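Local coordinates for protein MB2760 (Mycobacterium tuberculosis, PDB 2BNG) that hydrolyses long or bulky lipophilic epoxides, such as epoxystearic acid and cholesterol epoxide, to diols in vitro, its physiological substrates being unidentified, at residues A20-F24 against I117-R121; G72-H78 against E90-I96; L100-W105 against D128-L133. All coordinates share one frame; numbering follows the deposited sequence.

Interaction 1. Residues A20-F24 against I117-R121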
loop_
_atom_site.group_PDB
_atom_site.type_symbol
_atom_site.label_atom_id
_atom_site.label_comp_id
_atom_site.label_asym_id
_atom_site.label_seq_id
_atom_site.Cartn_x
_atom_site.Cartn_y
_atom_site.Cartn_z
ATOM N N ALA C 20 24.515 -9.370 22.161
ATOM C CA ALA C 20 25.243 -8.807 23.306
ATOM C C ALA C 20 26.488 -8.062 22.825
ATOM O O ALA C 20 26.748 -6.938 23.250
ATOM C CB ALA C 20 25.607 -9.907 24.340
ATOM N N VAL C 21 27.219 -8.688 21.898
ATOM C CA VAL C 21 28.434 -8.113 21.325
ATOM C C VAL C 21 28.137 -6.870 20.499
ATOM O O VAL C 21 28.844 -5.859 20.620
ATOM C CB VAL C 21 29.266 -9.162 20.521
ATOM C CG1 VAL C 21 30.447 -8.494 19.777
ATOM C CG2 VAL C 21 29.778 -10.281 21.457
ATOM N N GLU C 22 27.077 -6.917 19.695
ATOM C CA GLU C 22 26.649 -5.735 18.958
ATOM C C GLU C 22 26.218 -4.595 19.884
ATOM O O GLU C 22 26.616 -3.436 19.686
ATOM C CB GLU C 22 25.516 -6.083 18.011
ATOM C CG GLU C 22 25.948 -6.888 16.821
ATOM C CD GLU C 22 24.770 -7.350 15.972
ATOM O OE1 GLU C 22 23.672 -7.575 16.543
ATOM O OE2 GLU C 22 24.940 -7.487 14.738
ATOM N N ALA C 23 25.404 -4.922 20.891
ATOM C CA ALA C 23 24.984 -3.919 21.884
ATOM C C ALA C 23 26.214 -3.313 22.578
ATOM O O ALA C 23 26.313 -2.089 22.734
ATOM C CB ALA C 23 24.018 -4.503 22.887
ATOM N N PHE C 24 27.180 -4.155 22.932
ATOM C CA PHE C 24 28.367 -3.647 23.586
ATOM C C PHE C 24 29.199 -2.672 22.715
ATOM O O PHE C 24 29.583 -1.604 23.165
ATOM C CB PHE C 24 29.228 -4.789 24.126
ATOM C CG PHE C 24 30.600 -4.356 24.519
ATOM C CD1 PHE C 24 30.786 -3.554 25.637
ATOM C CD2 PHE C 24 31.699 -4.717 23.737
ATOM C CE1 PHE C 24 32.053 -3.123 25.992
ATOM C CE2 PHE C 24 32.983 -4.312 24.073
ATOM C CZ PHE C 24 33.171 -3.505 25.215
ATOM N N ILE C 117 29.937 -10.414 28.668
ATOM C CA ILE C 117 31.164 -10.663 27.943
ATOM C C ILE C 117 32.287 -11.028 28.906
ATOM O O ILE C 117 32.661 -10.246 29.779
ATOM C CB ILE C 117 31.544 -9.451 27.061
ATOM C CG1 ILE C 117 30.471 -9.249 25.978
ATOM C CG2 ILE C 117 32.982 -9.611 26.477
ATOM C CD1 ILE C 117 30.575 -7.942 25.185
ATOM N N THR C 118 32.823 -12.238 28.729
ATOM C CA THR C 118 33.907 -12.750 29.577
ATOM C C THR C 118 35.274 -12.710 28.899
ATOM O O THR C 118 36.301 -12.680 29.579
ATOM C CB THR C 118 33.593 -14.160 30.114
ATOM O OG1 THR C 118 33.415 -15.060 29.014
ATOM C CG2 THR C 118 32.313 -14.125 30.974
ATOM N N LEU C 119 35.272 -12.699 27.561
ATOM C CA LEU C 119 36.488 -12.525 26.776
ATOM C C LEU C 119 36.266 -11.459 25.716
ATOM O O LEU C 119 35.244 -11.459 25.033
ATOM C CB LEU C 119 36.947 -13.832 26.114
ATOM C CG LEU C 119 38.151 -13.712 25.166
ATOM C CD1 LEU C 119 39.449 -13.311 25.903
ATOM C CD2 LEU C 119 38.355 -14.976 24.345
ATOM N N TRP C 120 37.233 -10.549 25.593
ATOM C CA TRP C 120 37.230 -9.534 24.534
ATOM C C TRP C 120 38.662 -9.437 24.017
ATOM O O TRP C 120 39.578 -8.940 24.707
ATOM C CB TRP C 120 36.728 -8.203 25.068
ATOM C CG TRP C 120 36.866 -7.032 24.147
ATOM C CD1 TRP C 120 37.036 -7.062 22.798
ATOM C CD2 TRP C 120 36.811 -5.646 24.520
ATOM N NE1 TRP C 120 37.097 -5.772 22.296
ATOM C CE2 TRP C 120 36.971 -4.886 23.337
ATOM C CE3 TRP C 120 36.644 -4.971 25.741
ATOM C CZ2 TRP C 120 36.954 -3.481 23.336
ATOM C CZ3 TRP C 120 36.643 -3.564 25.739
ATOM C CH2 TRP C 120 36.793 -2.846 24.547
ATOM N N ARG C 121 38.848 -9.953 22.809
ATOM C CA ARG C 121 40.170 -10.089 22.217
ATOM C C ARG C 121 40.214 -9.412 20.846
ATOM O O ARG C 121 39.637 -9.901 19.865
ATOM C CB ARG C 121 40.533 -11.567 22.080
ATOM C CG ARG C 121 41.967 -11.748 21.671
ATOM C CD ARG C 121 42.337 -13.205 21.443
ATOM N NE ARG C 121 42.465 -13.961 22.689
ATOM C CZ ARG C 121 42.050 -15.221 22.820
ATOM N NH1 ARG C 121 41.459 -15.844 21.799
ATOM N NH2 ARG C 121 42.173 -15.850 23.966
#

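Interaction 2. Residues G72-H78 against E90-I96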
loop_
_atom_site.group_PDB
_atom_site.type_symbol
_atom_site.label_atom_id
_atom_site.label_comp_id
_atom_site.label_asym_id
_atom_site.label_seq_id
_atom_site.Cartn_x
_atom_site.Cartn_y
_atom_site.Cartn_z
ATOM N N GLY C 72 37.517 9.350 21.354
ATOM C CA GLY C 72 36.250 8.776 20.908
ATOM C C GLY C 72 36.499 7.489 20.139
ATOM O O GLY C 72 37.596 7.276 19.599
ATOM N N PHE C 73 35.491 6.624 20.088
ATOM C CA PHE C 73 35.602 5.402 19.309
ATOM C C PHE C 73 34.519 5.335 18.257
ATOM O O PHE C 73 33.394 5.733 18.509
ATOM C CB PHE C 73 35.517 4.148 20.210
ATOM C CG PHE C 73 36.306 4.255 21.501
ATOM C CD1 PHE C 73 37.687 4.357 21.481
ATOM C CD2 PHE C 73 35.653 4.219 22.736
ATOM C CE1 PHE C 73 38.413 4.441 22.667
ATOM C CE2 PHE C 73 36.369 4.308 23.940
ATOM C CZ PHE C 73 37.749 4.420 23.900
ATOM N N GLU C 74 34.876 4.835 17.078
ATOM C CA GLU C 74 33.891 4.395 16.102
ATOM C C GLU C 74 34.101 2.917 15.756
ATOM O O GLU C 74 35.237 2.396 15.762
ATOM C CB GLU C 74 33.873 5.285 14.861
ATOM C CG GLU C 74 33.244 6.667 15.126
ATOM C CD GLU C 74 33.347 7.624 13.947
ATOM O OE1 GLU C 74 33.551 7.169 12.792
ATOM O OE2 GLU C 74 33.214 8.849 14.162
ATOM N N VAL C 75 32.994 2.228 15.506
ATOM C CA VAL C 75 33.044 0.818 15.204
ATOM C C VAL C 75 32.055 0.548 14.100
ATOM O O VAL C 75 30.896 0.917 14.168
ATOM C CB VAL C 75 32.734 -0.077 16.429
ATOM C CG1 VAL C 75 32.845 -1.562 16.044
ATOM C CG2 VAL C 75 33.691 0.238 17.602
ATOM N N LYS C 76 32.541 -0.074 13.050
ATOM C CA LYS C 76 31.691 -0.488 11.987
ATOM C C LYS C 76 31.942 -1.987 11.835
ATOM O O LYS C 76 33.075 -2.415 11.577
ATOM C CB LYS C 76 32.036 0.335 10.755
ATOM C CG LYS C 76 31.482 -0.148 9.464
ATOM C CD LYS C 76 30.023 -0.077 9.391
ATOM C CE LYS C 76 29.601 -0.013 7.919
ATOM N NZ LYS C 76 28.515 -0.916 7.567
ATOM N N ILE C 77 30.891 -2.779 12.065
ATOM C CA ILE C 77 30.985 -4.234 11.965
ATOM C C ILE C 77 30.573 -4.632 10.555
ATOM O O ILE C 77 29.454 -4.356 10.148
ATOM C CB ILE C 77 30.070 -4.944 13.027
ATOM C CG1 ILE C 77 30.333 -4.393 14.447
ATOM C CG2 ILE C 77 30.253 -6.482 12.952
ATOM C CD1 ILE C 77 29.296 -4.844 15.524
ATOM N N HIS C 78 31.479 -5.251 9.808
ATOM C CA HIS C 78 31.181 -5.726 8.450
ATOM C C HIS C 78 30.542 -7.116 8.439
ATOM O O HIS C 78 29.635 -7.381 7.655
ATOM C CB HIS C 78 32.448 -5.731 7.589
ATOM C CG HIS C 78 33.196 -4.430 7.607
ATOM N ND1 HIS C 78 32.723 -3.283 6.994
ATOM C CD2 HIS C 78 34.386 -4.094 8.164
ATOM C CE1 HIS C 78 33.580 -2.296 7.188
ATOM N NE2 HIS C 78 34.596 -2.761 7.897
ATOM N N GLU C 90 34.356 -8.938 12.171
ATOM C CA GLU C 90 35.237 -8.268 11.201
ATOM C C GLU C 90 34.812 -6.809 11.174
ATOM O O GLU C 90 33.666 -6.504 10.824
ATOM C CB GLU C 90 35.132 -8.889 9.797
ATOM C CG GLU C 90 36.096 -8.265 8.769
ATOM C CD GLU C 90 35.729 -8.521 7.287
ATOM O OE1 GLU C 90 34.553 -8.795 6.951
ATOM O OE2 GLU C 90 36.631 -8.422 6.431
ATOM N N ARG C 91 35.704 -5.913 11.586
ATOM C CA ARG C 91 35.342 -4.514 11.776
ATOM C C ARG C 91 36.346 -3.537 11.185
ATOM O O ARG C 91 37.482 -3.886 10.847
ATOM C CB ARG C 91 35.152 -4.155 13.277
ATOM C CG ARG C 91 34.944 -5.309 14.208
ATOM C CD ARG C 91 34.431 -4.894 15.557
ATOM N NE ARG C 91 35.373 -4.151 16.383
ATOM C CZ ARG C 91 36.100 -4.667 17.384
ATOM N NH1 ARG C 91 36.031 -5.969 17.691
ATOM N NH2 ARG C 91 36.909 -3.864 18.111
ATOM N N THR C 92 35.890 -2.295 11.067
ATOM C CA THR C 92 36.749 -1.136 10.942
ATOM C C THR C 92 36.508 -0.303 12.200
ATOM O O THR C 92 35.369 -0.000 12.550
ATOM C CB THR C 92 36.415 -0.310 9.691
ATOM O OG1 THR C 92 36.518 -1.140 8.518
ATOM C CG2 THR C 92 37.384 0.828 9.540
ATOM N N ASP C 93 37.585 0.025 12.902
ATOM C CA ASP C 93 37.501 0.864 14.089
ATOM C C ASP C 93 38.155 2.207 13.774
ATOM O O ASP C 93 38.939 2.322 12.835
ATOM C CB ASP C 93 38.225 0.195 15.278
ATOM C CG ASP C 93 37.404 -0.933 15.939
ATOM O OD1 ASP C 93 37.699 -1.250 17.111
ATOM O OD2 ASP C 93 36.477 -1.511 15.310
ATOM N N ALA C 94 37.849 3.211 14.574
ATOM C CA ALA C 94 38.546 4.483 14.512
ATOM C C ALA C 94 38.744 5.023 15.919
ATOM O O ALA C 94 37.823 4.967 16.727
ATOM C CB ALA C 94 37.755 5.466 13.669
ATOM N N LEU C 95 39.950 5.517 16.212
ATOM C CA LEU C 95 40.185 6.286 17.438
ATOM C C LEU C 95 40.282 7.755 17.050
ATOM O O LEU C 95 40.951 8.101 16.073
ATOM C CB LEU C 95 41.436 5.820 18.200
ATOM C CG LEU C 95 41.554 4.317 18.549
ATOM C CD1 LEU C 95 42.933 4.037 19.147
ATOM C CD2 LEU C 95 40.448 3.795 19.470
ATOM N N ILE C 96 39.589 8.608 17.800
ATOM C CA ILE C 96 39.511 10.036 17.520
ATOM C C ILE C 96 40.036 10.771 18.720
ATOM O O ILE C 96 39.518 10.600 19.813
ATOM C CB ILE C 96 38.039 10.529 17.340
ATOM C CG1 ILE C 96 37.136 9.416 16.756
ATOM C CG2 ILE C 96 37.992 11.883 16.669
ATOM C CD1 ILE C 96 36.717 9.450 15.394
#

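Interaction 3. Residues L100-W105 against D128-L133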
loop_
_atom_site.group_PDB
_atom_site.type_symbol
_atom_site.label_atom_id
_atom_site.label_comp_id
_atom_site.label_asym_id
_atom_site.label_seq_id
_atom_site.Cartn_x
_atom_site.Cartn_y
_atom_site.Cartn_z
ATOM N N LEU C 100 42.394 14.636 15.120
ATOM C CA LEU C 100 43.101 13.460 14.615
ATOM C C LEU C 100 42.211 12.208 14.622
ATOM O O LEU C 100 41.702 11.798 15.670
ATOM C CB LEU C 100 44.372 13.214 15.440
ATOM C CG LEU C 100 45.188 11.964 15.089
ATOM C CD1 LEU C 100 45.720 12.022 13.622
ATOM C CD2 LEU C 100 46.319 11.704 16.115
ATOM N N ARG C 101 42.026 11.605 13.450
ATOM C CA ARG C 101 41.258 10.374 13.339
ATOM C C ARG C 101 42.123 9.266 12.769
ATOM O O ARG C 101 42.705 9.420 11.691
ATOM C CB ARG C 101 40.034 10.594 12.459
ATOM C CG ARG C 101 39.300 9.326 12.070
ATOM C CD ARG C 101 38.252 9.659 11.036
ATOM N NE ARG C 101 37.396 8.509 10.824
ATOM C CZ ARG C 101 36.258 8.312 11.471
ATOM N NH1 ARG C 101 35.838 9.219 12.339
ATOM N NH2 ARG C 101 35.546 7.201 11.257
ATOM N N VAL C 102 42.229 8.167 13.511
ATOM C CA VAL C 102 43.060 7.038 13.115
ATOM C C VAL C 102 42.190 5.800 12.922
ATOM O O VAL C 102 41.597 5.274 13.864
ATOM C CB VAL C 102 44.175 6.733 14.162
ATOM C CG1 VAL C 102 45.037 5.547 13.714
ATOM C CG2 VAL C 102 45.042 7.975 14.426
ATOM N N GLN C 103 42.141 5.334 11.688
ATOM C CA GLN C 103 41.225 4.285 11.302
ATOM C C GLN C 103 41.992 3.049 10.836
ATOM O O GLN C 103 42.991 3.162 10.113
ATOM C CB GLN C 103 40.331 4.821 10.184
ATOM C CG GLN C 103 39.098 4.012 9.894
ATOM C CD GLN C 103 38.092 4.824 9.088
ATOM O OE1 GLN C 103 37.614 5.821 9.542
ATOM N NE2 GLN C 103 37.797 4.406 7.900
ATOM N N PHE C 104 41.512 1.877 11.224
ATOM C CA PHE C 104 42.247 0.633 11.015
ATOM C C PHE C 104 41.267 -0.543 11.095
ATOM O O PHE C 104 40.200 -0.419 11.733
ATOM C CB PHE C 104 43.364 0.473 12.082
ATOM C CG PHE C 104 42.884 0.668 13.513
ATOM C CD1 PHE C 104 42.522 -0.417 14.289
ATOM C CD2 PHE C 104 42.804 1.944 14.082
ATOM C CE1 PHE C 104 42.087 -0.241 15.620
ATOM C CE2 PHE C 104 42.350 2.124 15.389
ATOM C CZ PHE C 104 41.987 1.031 16.158
ATOM N N TRP C 105 41.617 -1.678 10.488
ATOM C CA TRP C 105 40.784 -2.846 10.638
ATOM C C TRP C 105 41.034 -3.529 11.991
ATOM O O TRP C 105 42.146 -3.461 12.541
ATOM C CB TRP C 105 40.969 -3.800 9.466
ATOM C CG TRP C 105 42.382 -4.436 9.292
ATOM C CD1 TRP C 105 43.307 -4.120 8.322
ATOM C CD2 TRP C 105 42.970 -5.516 10.058
ATOM N NE1 TRP C 105 44.427 -4.917 8.443
ATOM C CE2 TRP C 105 44.245 -5.787 9.489
ATOM C CE3 TRP C 105 42.532 -6.300 11.139
ATOM C CZ2 TRP C 105 45.100 -6.781 9.988
ATOM C CZ3 TRP C 105 43.390 -7.313 11.629
ATOM C CH2 TRP C 105 44.661 -7.520 11.055
ATOM N N ASP C 128 49.002 -1.581 9.236
ATOM C CA ASP C 128 47.726 -0.979 8.925
ATOM C C ASP C 128 47.458 0.207 9.835
ATOM O O ASP C 128 46.956 1.218 9.378
ATOM C CB ASP C 128 46.615 -2.022 9.067
ATOM C CG ASP C 128 45.254 -1.460 8.758
ATOM O OD1 ASP C 128 45.016 -1.098 7.602
ATOM O OD2 ASP C 128 44.409 -1.380 9.656
HETATM N N MSE C 129 47.808 0.080 11.113
HETATM C CA MSE C 129 47.623 1.149 12.081
HETATM C C MSE C 129 48.534 2.332 11.772
HETATM O O MSE C 129 48.135 3.498 11.872
HETATM C CB MSE C 129 47.902 0.646 13.496
HETATM C CG MSE C 129 47.808 1.750 14.543
HETATM SE SE MSE C 129 46.130 1.682 15.283
HETATM C CE MSE C 129 46.349 -0.296 15.888
ATOM N N PHE C 130 49.772 2.022 11.423
ATOM C CA PHE C 130 50.744 3.040 11.076
ATOM C C PHE C 130 50.265 3.806 9.835
ATOM O O PHE C 130 50.330 5.044 9.785
ATOM C CB PHE C 130 52.135 2.425 10.872
ATOM C CG PHE C 130 53.185 3.431 10.509
ATOM C CD1 PHE C 130 53.596 4.402 11.430
ATOM C CD2 PHE C 130 53.744 3.438 9.237
ATOM C CE1 PHE C 130 54.571 5.370 11.076
ATOM C CE2 PHE C 130 54.710 4.383 8.877
ATOM C CZ PHE C 130 55.127 5.353 9.792
ATOM N N LYS C 131 49.734 3.074 8.857
ATOM C CA LYS C 131 49.120 3.698 7.685
ATOM C C LYS C 131 47.918 4.559 8.038
ATOM O O LYS C 131 47.712 5.613 7.429
ATOM C CB LYS C 131 48.712 2.655 6.644
ATOM C CG LYS C 131 49.873 2.146 5.815
ATOM C CD LYS C 131 49.422 1.209 4.694
ATOM C CE LYS C 131 48.671 0.001 5.240
ATOM N NZ LYS C 131 48.022 -0.746 4.136
ATOM N N GLY C 132 47.136 4.108 9.014
ATOM C CA GLY C 132 45.998 4.868 9.504
ATOM C C GLY C 132 46.438 6.148 10.187
ATOM O O GLY C 132 45.778 7.174 10.063
ATOM N N LEU C 133 47.564 6.080 10.901
ATOM C CA LEU C 133 48.131 7.236 11.588
ATOM C C LEU C 133 48.642 8.293 10.595
ATOM O O LEU C 133 48.406 9.487 10.775
ATOM C CB LEU C 133 49.245 6.812 12.564
ATOM C CG LEU C 133 49.868 7.928 13.428
ATOM C CD1 LEU C 133 48.811 8.625 14.316
ATOM C CD2 LEU C 133 51.028 7.391 14.264
HETATM O O HOH W 1 43.223 6.865 9.230
HETATM O O HOH W 2 44.677 -3.010 11.757
#

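Interaction 1. Residues A20-F24 against I117-R121
Phe-24 and Trp-120 both carry CG trans to their own backbone N (chi1 166° and 171°), and this sends the two rings to one another between helix and strand. The phenyl ring reaches out from the helix. The indole stands up from the strand to receive it. They form a T-shaped pair in which the edge of Phe-24 points at one face of the six-membered ring of Trp-120. The ring planes stand at 79° and the centroids are 4.9 Å apart. The closest touch is made by the far end of the phenyl group, with CZ of Phe-24 3.5 Å from CZ3 of Trp-120. CE2 of Phe-24 lies over the same face, almost above the middle of the six-membered ring, while CZ is displaced toward CZ3 and CH2.

Ile-117 supports the base of the phenyl side chain. Its CD1 lies 3.6 Å from CB of Phe-24, equally near CG, and also touches the CD2 side of the ring. The two side chains cross at about a right angle. Val-21, one turn before Phe-24, is a looser neighbour, with CG2 4.5 Å from CD1 of Ile-117. All of this is apolar, and the four side chains are buried.

Thr-118 and Leu-119 both face Glu-111 in a classic beta bulge, which lies between Ile-117 and Trp-120 in the strand. The NE1 of Trp-120 makes a weak hydrogen bond to Asp-122, assigned as the catalytic proton acceptor, which places the indole next to the active site. Tyr-46 and Phe-110 also meet the indole. Helix 13-30 thus packs on strand 116-123 of the curved sheet. Strands 44-48 and 100-113 flank that strand, and helix 33-39 contributes Val-36 and Ala-39 against Phe-24.

Interaction 2. Residues G72-H78 against E90-I96
Arg-91 and Val-75 cross at a slant on one face of this antiparallel hairpin, where CG1 of Val-75 rests 3.6 Å from NE of Arg-91. Asp-93 lies beside Val-75 and points the same way, its OD2 3.7 Å from that methyl. Arg-91 holds Asp-93 side-on. Arg-91 NE bonds to the syn lone pair of Asp-93 OD2 at 3.1 Å, and Arg-91 NH2 to Asp-93 OD1 at 2.9 Å. The two bonds fix the rotation of the carboxylate. Further along the same face, CD2 of Leu-95 meets the edge of the Phe-73 ring, 3.5 Å from CD1 of Phe-73.

The opposite face carries Glu-74, Ala-94 and Ile-96. CD1 of Ile-96 lies near OE2 of Glu-74, whose carboxylate has its main partner in Arg-101. At the end of the pairing His-78 has CG beside its backbone N (chi1 -51°), and its ring turns back toward the strand opposite. There NE2 of His-78 meets OG1 of Thr-92 in the ring plane at 2.6 Å and nearly straight (169°).

Paired backbone bonds at Gly-72, Glu-74 and Lys-76 keep the strands in step. Arg-91 NH2 also bridges to Asp-122. This is consistent with the Asp-Arg-Asp triad of limonene epoxide hydrolases, with the assigned proton donor Asp-93 and acceptor Asp-122 held by one guanidinium group.

Interaction 3. Residues L100-W105 against D128-L133
Phe-104 and Met-129, a selenomethionine here, form a Met-aromatic contact where a helix lies roughly antiparallel (153°) to a strand of the NTF2-like cone fold. The segment axes approach to 6.7 Å. Selenium sits over one face of the phenyl ring, offset toward the rim and 3.5 Å from CD2 of Phe-104. The selenomethionine chain is bent at chi2 and chi3, and its CE also comes over that face, 4.2 Å from the ring centroid. Beside this pair the backbones are close. Gly-132 puts its CA 3.5 Å from O of Gln-103 in a CA-H...O contact, and Val-102 CG1 packs on the peptide between Gly-132 and Leu-133. A water here accepts from Gln-103 N and donates to Gly-132 O.

The packing thins toward Leu-100, whose CD2 is 4.4 Å from CD1 of Leu-133. Here only methyl groups meet.

The direct hydrogen bond of the contact lies at the Asp-128 end. Asp-128 has CG trans to its backbone N (chi1 180°), which brings the carboxylate to the backbone N-H of Trp-105 and beside its CD1. OD2 of Asp-128 takes the N-H of Trp-105 at 2.9 Å, on the syn side. Tyr-123 of the second subunit meets the Trp-105 indole edge-to-face. A second water, over one face of that indole, donates to OD2 of Asp-128 and, at 2.7 Å, to O of Trp-105.

In the fold
The three contacts are spread along one curved sheet. Interaction 2 lies between the others, with its centre about 14 Å from that of interaction 1 and about 11 Å from that of interaction 3. Interactions 1 and 3 do not touch: their centres are about 23 Å apart and their nearest atoms about 9 Å. Glu-22 CG meets Ile-77 CD1 at 4.1 Å, joining interactions 1 and 2. Interactions 2 and 3 lie on neighbouring strands, 86-97 and 100-113, and are joined by a salt bridge from Glu-74 OE1 to Arg-101 NH2. All three border the active site. Interaction 2 contains Asp-93 itself. The Trp-120 side chain comes within about 3 Å of that of Asp-122, and the Phe-104 side chain within about 4 Å of that of Asp-93.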